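Local coordinates for microcompartments protein (Desulfitobacterium hafniense, PDB 3NWG) that probably forms part of the protein shell of a bacterial microcompartment, its two BMC domains per chain letting three chains mimic a hexamer, as in PduT-like relatives, at residues N76-V81 and T114-G119; L82-A87 and V124-G129; A106-A111 and S136-T141. All blocks are in the same frame, centred on the assembly; numbering follows the deposited sequence.

Contact 1 of 3, residues N76-V81 and T114-G119; sequences NVHPQV and TAAKTG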
loop_
_atom_site.group_PDB
_atom_site.type_symbol
_atom_site.label_atom_id
_atom_site.label_comp_id
_atom_site.label_asym_id
_atom_site.label_seq_id
_atom_site.Cartn_x
_atom_site.Cartn_y
_atom_site.Cartn_z
ATOM N N ASN A 76 -23.119 -22.644 -14.658
ATOM C CA ASN A 76 -23.215 -21.840 -15.878
ATOM C C ASN A 76 -23.162 -20.364 -15.546
ATOM O O ASN A 76 -24.008 -19.586 -15.987
ATOM C CB ASN A 76 -24.489 -22.174 -16.677
ATOM C CG ASN A 76 -24.785 -23.686 -16.723
ATOM O OD1 ASN A 76 -23.884 -24.532 -16.901
ATOM N ND2 ASN A 76 -26.065 -24.028 -16.559
ATOM N N VAL A 77 -22.172 -19.996 -14.737
ATOM C CA VAL A 77 -22.001 -18.621 -14.312
ATOM C C VAL A 77 -21.442 -17.782 -15.457
ATOM O O VAL A 77 -20.625 -18.265 -16.252
ATOM C CB VAL A 77 -21.092 -18.520 -13.075
ATOM C CG1 VAL A 77 -19.659 -18.937 -13.416
ATOM C CG2 VAL A 77 -21.121 -17.095 -12.512
ATOM N N HIS A 78 -21.896 -16.536 -15.539
ATOM C CA HIS A 78 -21.467 -15.643 -16.591
ATOM C C HIS A 78 -19.983 -15.297 -16.441
ATOM O O HIS A 78 -19.535 -14.949 -15.352
ATOM C CB HIS A 78 -22.320 -14.381 -16.573
ATOM C CG HIS A 78 -22.252 -13.594 -17.842
ATOM N ND1 HIS A 78 -21.243 -12.691 -18.104
ATOM C CD2 HIS A 78 -23.057 -13.592 -18.934
ATOM C CE1 HIS A 78 -21.437 -12.156 -19.298
ATOM N NE2 HIS A 78 -22.529 -12.688 -19.824
ATOM N N PRO A 79 -19.209 -15.390 -17.536
ATOM C CA PRO A 79 -17.764 -15.134 -17.470
ATOM C C PRO A 79 -17.385 -13.841 -16.761
ATOM O O PRO A 79 -16.315 -13.773 -16.159
ATOM C CB PRO A 79 -17.332 -15.064 -18.943
ATOM C CG PRO A 79 -18.565 -15.231 -19.753
ATOM C CD PRO A 79 -19.628 -15.801 -18.881
ATOM N N GLN A 80 -18.253 -12.833 -16.823
ATOM C CA GLN A 80 -17.945 -11.522 -16.255
ATOM C C GLN A 80 -18.035 -11.507 -14.750
ATOM O O GLN A 80 -17.331 -10.750 -14.103
ATOM C CB GLN A 80 -18.864 -10.450 -16.821
ATOM C CG GLN A 80 -18.446 -9.941 -18.185
ATOM C CD GLN A 80 -19.160 -8.673 -18.563
ATOM O OE1 GLN A 80 -20.353 -8.679 -18.880
ATOM N NE2 GLN A 80 -18.430 -7.567 -18.530
ATOM N N VAL A 81 -18.912 -12.332 -14.194
ATOM C CA VAL A 81 -18.981 -12.495 -12.754
ATOM C C VAL A 81 -17.623 -12.941 -12.204
ATOM O O VAL A 81 -17.148 -12.415 -11.194
ATOM C CB VAL A 81 -20.061 -13.503 -12.352
ATOM C CG1 VAL A 81 -19.996 -13.777 -10.858
ATOM C CG2 VAL A 81 -21.450 -13.002 -12.777
ATOM N N THR A 114 -27.329 -12.978 -12.834
ATOM C CA THR A 114 -28.563 -12.637 -13.524
ATOM C C THR A 114 -28.425 -11.273 -14.227
ATOM O O THR A 114 -28.832 -11.113 -15.374
ATOM C CB THR A 114 -29.785 -12.686 -12.570
ATOM O OG1 THR A 114 -29.987 -14.038 -12.127
ATOM C CG2 THR A 114 -31.062 -12.218 -13.286
ATOM N N ALA A 115 -27.816 -10.306 -13.557
ATOM C CA ALA A 115 -27.604 -9.005 -14.176
ATOM C C ALA A 115 -26.811 -9.159 -15.466
ATOM O O ALA A 115 -27.258 -8.725 -16.512
ATOM C CB ALA A 115 -26.909 -8.031 -13.213
ATOM N N ALA A 116 -25.654 -9.806 -15.404
ATOM C CA ALA A 116 -24.800 -9.957 -16.586
ATOM C C ALA A 116 -25.488 -10.720 -17.721
ATOM O O ALA A 116 -25.204 -10.483 -18.892
ATOM C CB ALA A 116 -23.496 -10.617 -16.218
ATOM N N LYS A 117 -26.408 -11.612 -17.379
ATOM C CA LYS A 117 -27.033 -12.450 -18.381
ATOM C C LYS A 117 -28.119 -11.719 -19.157
ATOM O O LYS A 117 -28.537 -12.170 -20.230
ATOM C CB LYS A 117 -27.580 -13.729 -17.751
ATOM C CG LYS A 117 -26.543 -14.820 -17.625
ATOM C CD LYS A 117 -27.040 -15.936 -16.722
ATOM C CE LYS A 117 -26.101 -17.135 -16.779
ATOM N NZ LYS A 117 -26.298 -18.111 -15.659
ATOM N N THR A 118 -28.574 -10.591 -18.623
ATOM C CA THR A 118 -29.640 -9.852 -19.288
ATOM C C THR A 118 -29.077 -8.665 -20.073
ATOM O O THR A 118 -28.485 -7.747 -19.506
ATOM C CB THR A 118 -30.791 -9.416 -18.309
ATOM O OG1 THR A 118 -30.403 -8.263 -17.567
ATOM C CG2 THR A 118 -31.171 -10.542 -17.332
ATOM N N GLY A 119 -29.249 -8.697 -21.387
ATOM C CA GLY A 119 -28.859 -7.566 -22.226
ATOM C C GLY A 119 -27.384 -7.189 -22.168
ATOM O O GLY A 119 -26.527 -8.005 -21.795
#

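Contact 2 of 3, residues L82-A87 and V124-G129; sequences LTAISA and VEIRIG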
loop_
_atom_site.group_PDB
_atom_site.type_symbol
_atom_site.label_atom_id
_atom_site.label_comp_id
_atom_site.label_asym_id
_atom_site.label_seq_id
_atom_site.Cartn_x
_atom_site.Cartn_y
_atom_site.Cartn_z
ATOM N N LEU A 82 -16.988 -13.891 -12.884
ATOM C CA LEU A 82 -15.717 -14.425 -12.414
ATOM C C LEU A 82 -14.621 -13.373 -12.490
ATOM O O LEU A 82 -13.940 -13.116 -11.502
ATOM C CB LEU A 82 -15.325 -15.687 -13.183
ATOM C CG LEU A 82 -16.380 -16.790 -13.169
ATOM C CD1 LEU A 82 -16.101 -17.783 -14.266
ATOM C CD2 LEU A 82 -16.499 -17.474 -11.799
ATOM N N THR A 83 -14.466 -12.745 -13.649
ATOM C CA THR A 83 -13.440 -11.725 -13.791
ATOM C C THR A 83 -13.671 -10.557 -12.805
ATOM O O THR A 83 -12.719 -10.042 -12.225
ATOM C CB THR A 83 -13.290 -11.242 -15.261
ATOM O OG1 THR A 83 -14.571 -10.894 -15.793
ATOM C CG2 THR A 83 -12.703 -12.342 -16.141
ATOM N N ALA A 84 -14.928 -10.173 -12.591
ATOM C CA ALA A 84 -15.257 -9.096 -11.657
ATOM C C ALA A 84 -14.816 -9.439 -10.242
ATOM O O ALA A 84 -14.168 -8.621 -9.582
ATOM C CB ALA A 84 -16.746 -8.773 -11.689
ATOM N N ILE A 85 -15.168 -10.646 -9.787
ATOM C CA ILE A 85 -14.786 -11.144 -8.458
ATOM C C ILE A 85 -13.266 -11.115 -8.268
ATOM O O ILE A 85 -12.761 -10.568 -7.275
ATOM C CB ILE A 85 -15.328 -12.567 -8.201
ATOM C CG1 ILE A 85 -16.807 -12.508 -7.843
ATOM C CG2 ILE A 85 -14.583 -13.231 -7.059
ATOM C CD1 ILE A 85 -17.533 -13.814 -8.035
ATOM N N SER A 86 -12.549 -11.677 -9.238
ATOM C CA SER A 86 -11.089 -11.719 -9.211
ATOM C C SER A 86 -10.447 -10.349 -9.503
ATOM O O SER A 86 -9.339 -10.284 -10.042
ATOM C CB SER A 86 -10.584 -12.768 -10.208
ATOM O OG SER A 86 -10.927 -12.401 -11.533
ATOM N N ALA A 87 -11.152 -9.270 -9.145
ATOM C CA ALA A 87 -10.672 -7.882 -9.297
ATOM C C ALA A 87 -9.876 -7.686 -10.583
ATOM O O ALA A 87 -8.717 -7.269 -10.546
ATOM C CB ALA A 87 -9.841 -7.457 -8.065
ATOM N N VAL A 124 -18.689 -4.005 -13.417
ATOM C CA VAL A 124 -17.524 -3.153 -13.179
ATOM C C VAL A 124 -16.696 -3.700 -12.016
ATOM O O VAL A 124 -15.490 -3.890 -12.152
ATOM C CB VAL A 124 -17.902 -1.673 -12.963
ATOM C CG1 VAL A 124 -16.659 -0.831 -12.764
ATOM C CG2 VAL A 124 -18.696 -1.155 -14.140
ATOM N N GLU A 125 -17.348 -3.953 -10.882
ATOM C CA GLU A 125 -16.694 -4.615 -9.755
ATOM C C GLU A 125 -17.665 -5.367 -8.852
ATOM O O GLU A 125 -18.866 -5.092 -8.818
ATOM C CB GLU A 125 -15.822 -3.640 -8.945
ATOM C CG GLU A 125 -16.538 -2.762 -7.928
ATOM C CD GLU A 125 -15.569 -1.872 -7.139
ATOM O OE1 GLU A 125 -16.030 -1.041 -6.309
ATOM O OE2 GLU A 125 -14.338 -1.994 -7.352
ATOM N N ILE A 126 -17.115 -6.337 -8.139
ATOM C CA ILE A 126 -17.837 -7.079 -7.128
ATOM C C ILE A 126 -17.069 -6.955 -5.821
ATOM O O ILE A 126 -15.851 -7.101 -5.787
ATOM C CB ILE A 126 -18.015 -8.556 -7.538
ATOM C CG1 ILE A 126 -19.029 -8.650 -8.689
ATOM C CG2 ILE A 126 -18.435 -9.401 -6.345
ATOM C CD1 ILE A 126 -19.206 -10.045 -9.305
ATOM N N ARG A 127 -17.776 -6.656 -4.744
ATOM C CA ARG A 127 -17.123 -6.613 -3.457
ATOM C C ARG A 127 -17.786 -7.569 -2.501
ATOM O O ARG A 127 -18.881 -7.326 -2.007
ATOM C CB ARG A 127 -17.084 -5.192 -2.899
ATOM C CG ARG A 127 -16.241 -4.226 -3.720
ATOM C CD ARG A 127 -14.817 -4.110 -3.220
ATOM N NE ARG A 127 -14.367 -2.727 -3.378
ATOM C CZ ARG A 127 -14.389 -1.805 -2.411
ATOM N NH1 ARG A 127 -13.972 -0.568 -2.665
ATOM N NH2 ARG A 127 -14.821 -2.114 -1.185
ATOM N N ILE A 128 -17.100 -8.684 -2.293
ATOM C CA ILE A 128 -17.402 -9.649 -1.252
ATOM C C ILE A 128 -16.796 -9.143 0.070
ATOM O O ILE A 128 -15.664 -8.649 0.082
ATOM C CB ILE A 128 -16.799 -11.014 -1.667
ATOM C CG1 ILE A 128 -17.864 -11.912 -2.285
ATOM C CG2 ILE A 128 -16.169 -11.742 -0.497
ATOM C CD1 ILE A 128 -18.411 -11.434 -3.604
ATOM N N GLY A 129 -17.530 -9.239 1.175
ATOM C CA GLY A 129 -16.969 -8.828 2.469
ATOM C C GLY A 129 -17.686 -7.652 3.120
ATOM O O GLY A 129 -18.819 -7.811 3.588
#

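Contact 3 of 3, residues A106-A111 and S136-T141; sequences ASLIVA and SFVTLT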
loop_
_atom_site.group_PDB
_atom_site.type_symbol
_atom_site.label_atom_id
_atom_site.label_comp_id
_atom_site.label_asym_id
_atom_site.label_seq_id
_atom_site.Cartn_x
_atom_site.Cartn_y
_atom_site.Cartn_z
ATOM N N ALA A 106 -23.889 -15.335 -1.506
ATOM C CA ALA A 106 -24.619 -16.183 -2.441
ATOM C C ALA A 106 -25.623 -15.357 -3.254
ATOM O O ALA A 106 -25.607 -15.376 -4.488
ATOM C CB ALA A 106 -25.317 -17.322 -1.712
ATOM N N SER A 107 -26.489 -14.623 -2.562
ATOM C CA SER A 107 -27.448 -13.773 -3.246
ATOM C C SER A 107 -26.736 -12.769 -4.142
ATOM O O SER A 107 -27.197 -12.498 -5.247
ATOM C CB SER A 107 -28.367 -13.071 -2.265
ATOM O OG SER A 107 -27.599 -12.473 -1.249
ATOM N N LEU A 108 -25.597 -12.243 -3.713
ATOM C CA LEU A 108 -24.874 -11.371 -4.630
ATOM C C LEU A 108 -24.446 -12.094 -5.915
ATOM O O LEU A 108 -24.647 -11.570 -7.010
ATOM C CB LEU A 108 -23.672 -10.677 -3.992
ATOM C CG LEU A 108 -23.259 -9.606 -5.009
ATOM C CD1 LEU A 108 -24.087 -8.328 -4.835
ATOM C CD2 LEU A 108 -21.780 -9.344 -5.035
ATOM N N ILE A 109 -23.865 -13.287 -5.792
ATOM C CA ILE A 109 -23.429 -14.007 -6.978
ATOM C C ILE A 109 -24.603 -14.211 -7.913
ATOM O O ILE A 109 -24.491 -13.924 -9.113
ATOM C CB ILE A 109 -22.772 -15.344 -6.629
ATOM C CG1 ILE A 109 -21.372 -15.097 -6.058
ATOM C CG2 ILE A 109 -22.672 -16.247 -7.856
ATOM C CD1 ILE A 109 -20.903 -16.217 -5.132
ATOM N N VAL A 110 -25.726 -14.678 -7.363
ATOM C CA VAL A 110 -26.934 -14.888 -8.154
ATOM C C VAL A 110 -27.345 -13.587 -8.880
ATOM O O VAL A 110 -27.637 -13.609 -10.085
ATOM C CB VAL A 110 -28.108 -15.408 -7.290
ATOM C CG1 VAL A 110 -29.415 -15.261 -8.032
ATOM C CG2 VAL A 110 -27.907 -16.844 -6.923
ATOM N N ALA A 111 -27.336 -12.466 -8.151
ATOM C CA ALA A 111 -27.768 -11.177 -8.686
ATOM C C ALA A 111 -26.835 -10.663 -9.773
ATOM O O ALA A 111 -27.296 -10.215 -10.830
ATOM C CB ALA A 111 -27.887 -10.157 -7.586
ATOM N N SER A 136 -22.462 -7.388 0.411
ATOM C CA SER A 136 -21.682 -7.467 -0.791
ATOM C C SER A 136 -22.385 -6.602 -1.830
ATOM O O SER A 136 -23.571 -6.297 -1.678
ATOM C CB SER A 136 -21.586 -8.927 -1.253
ATOM O OG SER A 136 -21.062 -9.761 -0.235
ATOM N N PHE A 137 -21.656 -6.191 -2.866
ATOM C CA PHE A 137 -22.269 -5.447 -3.948
ATOM C C PHE A 137 -21.628 -5.608 -5.320
ATOM O O PHE A 137 -20.448 -5.938 -5.433
ATOM C CB PHE A 137 -22.452 -3.971 -3.578
ATOM C CG PHE A 137 -21.182 -3.192 -3.505
ATOM C CD1 PHE A 137 -20.560 -2.973 -2.273
ATOM C CD2 PHE A 137 -20.621 -2.635 -4.665
ATOM C CE1 PHE A 137 -19.380 -2.225 -2.198
ATOM C CE2 PHE A 137 -19.442 -1.889 -4.606
ATOM C CZ PHE A 137 -18.819 -1.675 -3.369
ATOM N N VAL A 138 -22.445 -5.394 -6.353
ATOM C CA VAL A 138 -22.002 -5.393 -7.739
ATOM C C VAL A 138 -22.345 -4.055 -8.394
ATOM O O VAL A 138 -23.412 -3.492 -8.146
ATOM C CB VAL A 138 -22.571 -6.606 -8.547
ATOM C CG1 VAL A 138 -24.082 -6.597 -8.587
ATOM C CG2 VAL A 138 -21.999 -6.656 -9.963
ATOM N N THR A 139 -21.406 -3.532 -9.184
ATOM C CA THR A 139 -21.659 -2.364 -10.024
ATOM C C THR A 139 -21.530 -2.769 -11.489
ATOM O O THR A 139 -20.730 -3.652 -11.831
ATOM C CB THR A 139 -20.688 -1.199 -9.752
ATOM O OG1 THR A 139 -19.347 -1.627 -10.025
ATOM C CG2 THR A 139 -20.794 -0.693 -8.311
ATOM N N LEU A 140 -22.330 -2.130 -12.340
ATOM C CA LEU A 140 -22.300 -2.367 -13.772
ATOM C C LEU A 140 -22.635 -1.101 -14.571
ATOM O O LEU A 140 -23.219 -0.169 -14.036
ATOM C CB LEU A 140 -23.204 -3.547 -14.154
ATOM C CG LEU A 140 -24.659 -3.831 -13.710
ATOM C CD1 LEU A 140 -24.959 -3.592 -12.242
ATOM C CD2 LEU A 140 -25.657 -3.107 -14.573
ATOM N N THR A 141 -22.228 -1.060 -15.839
ATOM C CA THR A 141 -22.610 0.027 -16.731
ATOM C C THR A 141 -23.145 -0.460 -18.055
ATOM O O THR A 141 -23.037 -1.633 -18.392
ATOM C CB THR A 141 -21.450 0.982 -17.053
ATOM O OG1 THR A 141 -20.280 0.219 -17.373
ATOM C CG2 THR A 141 -21.169 1.842 -15.888
#

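Contact 1 of 3, residues N76-V81 and T114-G119
H78 lays one face of its imidazole over A116, while K117 reaches past the ring to the backbone of N76. From CB outward, nearly every atom of H78 has a neighbour. CB lies 4.0 Å from A116 CB, and the same methyl sits 3.6 Å from both H78 CG and ND1, a CH-pi contact over the face. Farther round, H78 NE2 comes to 3.6 Å from A116 O, over that face of the ring, and CD2 lies 3.9 Å from K117 CG. The opposite face carries P79 CD, and Q80 CA stands in plane at the edge. The ring takes this place because CG is anti to the backbone N (chi1 -162°). H78 ND1 also accepts from Q80 N at 3.3 Å, which makes H78 the N-cap of helix 79-85; the NH lies somewhat out of the ring plane. Alanine suits position 116, as its methyl is small enough to let the imidazole lie flat against the helix. With an alanine here in place of H78, Q80 N would probably lose its capping acceptor and a gap would be likely to open over the A116 methyl. K117, its chain stretched out from CG onward, runs alongside the imidazole against the course of the H78 side chain. Its NZ donates to N76 O at 2.7 Å, with a C=O...N angle of 151° and NZ tilted 29° out of the carbonyl plane. The long aliphatic chain suits this job, packing along the way and carrying its charge to the exposed side, where N76 also lies. NZ is also salt-bridged to D113, whose other carboxylate oxygen accepts from H78 N. The contact joins the start of helix 79-85 to the last turn of helix 105-117, with V81 and A116 packing on L123 of strand 122-127 and T114 on helix 144-160.

Contact 2 of 3, residues L82-A87 and V124-G129
I126 pushes its side chain from strand 122-127 against A84 and I85, near the end of helix 79-85. The tight part is wholly aliphatic and buried. I126 CD1 lies 3.7 Å from A84 CB and equally 3.7 Å from I85 CG1, while its other branch, I126 CG2, is 3.8 Å from I85 CG1. CG1 of I126 is anti to the carbonyl carbon (chi1 -71°) and the chain runs on extended, which carries CD1 forward to the helix and leaves CG2 to meet I85 from the side. Alanine at 84 keeps the helix close, A84 CA being 5.1 Å from E125 CA; the branched isoleucines fill the space beside it. The looser side is partly exposed. R127 leaves the strand on the side away from the helix, and E125 reaches across to it: R127 NE and E125 OE1 are 3.8 Å apart, a long salt bridge with the oxygen well out of the guanidinium plane. A classic beta bulge, V124 and E125 opposite T139 of the next strand, interrupts the regular pairing just before I126. With no hydrogen bond between the segments, the contact implies cohesion by exclusion of water and fit of shape, while the charged pair lies where the residues are partly exposed.

Contact 3 of 3, residues A106-A111 and S136-T141
L108 sets both of its methyls on one face of the flat peptide group that joins F137 to V138. CD2 stands over the carbonyl, 3.7 Å from F137 C, and L108 CD1 lies beside it, 3.5 Å from F137 CA and 3.7 Å from V138 N. Around the covered peptide, S136 and V138 point toward the helix and bracket the leucine, S136 CB being 3.8 Å from L108 CD2 and V138 CG1 4.1 Å from L108 CD1. With CG anti to the backbone N (chi1 -168°), the L108 fork reaches down to the strand, and leucine suits the place because two methyls can spread over a flat surface. Serine at 136 is small enough to let the leucine come down onto the backbone, and the branched valine suits both strand and core. The axes of segments 106-111 and 136-141 run almost parallel, 14° apart in direction, and come to 8.1 Å at closest. This is the usual helix-on-sheet packing of a BMC domain: helix 105-117 rests on strand 136-142, which lies between strands 122-127 and 96-102, while the F137 side chain, directed away from the helix, packs on R127 and on I13 of a second subunit.

How the contacts relate
Along the chain the first segments of contacts 1, 2 and 3 come in that order, and their partners follow in the same order, so the three interleave. The centres of contact 1 and contact 2 are about 13 Å apart, those of contact 1 and contact 3 about 10 Å, and those of contact 2 and contact 3 about 9 Å. Contacts 1 and 2 share helix 79-85, contacts 1 and 3 share helix 105-117, and contacts 2 and 3 reach neighbouring strands of one antiparallel sheet. Helix 79-85 comes between the two four-stranded sheets in sequence, so contacts 1 and 2 tie that connecting region to the second sheet and its helix, whereas contact 3 lies within the second BMC domain.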